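Local coordinates for salmonella typhimurium DB7155 bacteriophage DET7 tailspike (PDB 2V5I), which probably binds and hydrolyses the O-antigen polysaccharide of its Salmonella host, serving as the receptor-binding spike of the phage tail, at residues Leu115-Leu120 against Glu142-Gln147. Sequence-based numbering, arbitrary orientation.
Sequences LVAATL and EALLPQ
A117 and L144 bring their CA atoms to 6.5 Å, the first on helix 113-117 and the second on the weakly bonded helix 141-144. The contact is purely apolar, made by two pairs of side chains. In the first, the methyl of A117 points toward L144 and rests against its near flank, with CB 3.8 Å from L144 CD1 and 3.9 Å from L144 CB. L144 has its CG beside the backbone N (chi1 -67°), which lays the side chain alongside that methyl, so both its root and one branch touch. The second pair meets by single methyls: L120 CD2 lies 4.1 Å from L145 CD2, a looser approach in which the two side chains cross at a slant. L120 reaches out with CG anti to its backbone N (chi1 -170°), while L145 leaves its backbone at an angle and only its end swings in. What brings L120 next to A117 is a type I turn from A117 to L120, closed by L120 N to A117 O at 3.2 Å. One residue back, V116 O takes two bonds from T119 within the turn, through the backbone N and through OG1 at 2.6 Å, the latter in the carbonyl plane; OG1 also accepts from F101 N. L145 is the buried member of the group, backed by P130 and by W135 of helix 132-137, and V116 packs on I110 and F138. Helices 113-117 and 141-144 lie in the long excursion between strands 85-92 and 156-161 of the parallel beta-helix, and no other subunit touches either segment.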
# COMPACT_ATOMS: atom_id res chain seq x y z
N LEU A 115 24.16 32.06 -0.73
CA LEU A 115 22.84 32.19 -1.30
C LEU A 115 21.73 32.00 -0.24
O LEU A 115 20.69 32.68 -0.29
CB LEU A 115 22.64 31.23 -2.48
CG LEU A 115 23.51 31.56 -3.72
CD1 LEU A 115 23.24 30.56 -4.77
CD2 LEU A 115 23.26 32.96 -4.22
N VAL A 116 21.94 31.07 0.68
CA VAL A 116 21.00 30.87 1.81
C VAL A 116 20.99 32.11 2.72
O VAL A 116 19.93 32.60 3.08
CB VAL A 116 21.35 29.60 2.61
CG1 VAL A 116 20.51 29.50 3.88
CG2 VAL A 116 21.17 28.36 1.73
N ALA A 117 22.18 32.63 3.04
CA ALA A 117 22.28 33.86 3.83
C ALA A 117 21.54 35.03 3.21
O ALA A 117 20.94 35.85 3.94
CB ALA A 117 23.74 34.22 4.05
N ALA A 118 21.55 35.13 1.88
CA ALA A 118 20.87 36.21 1.20
C ALA A 118 19.33 36.11 1.24
O ALA A 118 18.63 37.07 0.87
CB ALA A 118 21.33 36.30 -0.24
N THR A 119 18.80 34.94 1.61
CA THR A 119 17.34 34.78 1.75
C THR A 119 16.81 35.34 3.08
O THR A 119 15.59 35.40 3.29
CB THR A 119 16.91 33.27 1.67
OG1 THR A 119 17.36 32.57 2.83
CG2 THR A 119 17.39 32.64 0.38
N LEU A 120 17.71 35.78 3.93
CA LEU A 120 17.36 36.22 5.29
C LEU A 120 16.35 37.35 5.21
O LEU A 120 16.54 38.34 4.48
CB LEU A 120 18.59 36.66 6.08
CG LEU A 120 18.38 36.91 7.58
CD1 LEU A 120 18.21 35.60 8.32
CD2 LEU A 120 19.55 37.70 8.15
N GLU A 142 27.19 29.99 9.26
CA GLU A 142 27.32 30.46 10.61
C GLU A 142 28.07 31.83 10.64
O GLU A 142 27.67 32.77 11.36
CB GLU A 142 28.04 29.43 11.48
CG GLU A 142 28.10 29.81 12.94
CD GLU A 142 28.78 28.79 13.83
OE1 GLU A 142 29.43 27.86 13.32
OE2 GLU A 142 28.63 28.88 15.07
N ALA A 143 29.15 31.93 9.86
CA ALA A 143 29.93 33.17 9.78
C ALA A 143 29.21 34.32 9.08
O ALA A 143 29.62 35.48 9.23
CB ALA A 143 31.25 32.92 9.08
N LEU A 144 28.16 34.03 8.30
CA LEU A 144 27.48 35.05 7.52
C LEU A 144 26.29 35.71 8.22
O LEU A 144 25.74 36.69 7.70
CB LEU A 144 26.97 34.43 6.23
CG LEU A 144 28.09 34.01 5.29
CD1 LEU A 144 27.50 33.40 4.04
CD2 LEU A 144 28.99 35.20 4.93
N LEU A 145 25.91 35.19 9.38
CA LEU A 145 24.77 35.71 10.11
C LEU A 145 25.19 36.41 11.41
O LEU A 145 26.09 35.95 12.12
CB LEU A 145 23.80 34.56 10.45
CG LEU A 145 23.22 33.82 9.26
CD1 LEU A 145 22.33 32.67 9.75
CD2 LEU A 145 22.44 34.75 8.39
N PRO A 146 24.49 37.51 11.78
CA PRO A 146 24.84 38.18 13.03
C PRO A 146 24.40 37.44 14.28
O PRO A 146 23.50 36.59 14.24
CB PRO A 146 24.16 39.54 12.91
CG PRO A 146 23.04 39.32 11.98
CD PRO A 146 23.35 38.13 11.11
N GLN A 147 25.05 37.72 15.40
CA GLN A 147 24.81 37.01 16.64
C GLN A 147 23.34 37.08 17.10
O GLN A 147 22.81 36.12 17.63
CB GLN A 147 25.75 37.49 17.74
CG GLN A 147 25.83 36.55 18.92
CD GLN A 147 26.41 35.20 18.52
OE1 GLN A 147 27.43 35.12 17.82
NE2 GLN A 147 25.74 34.13 18.93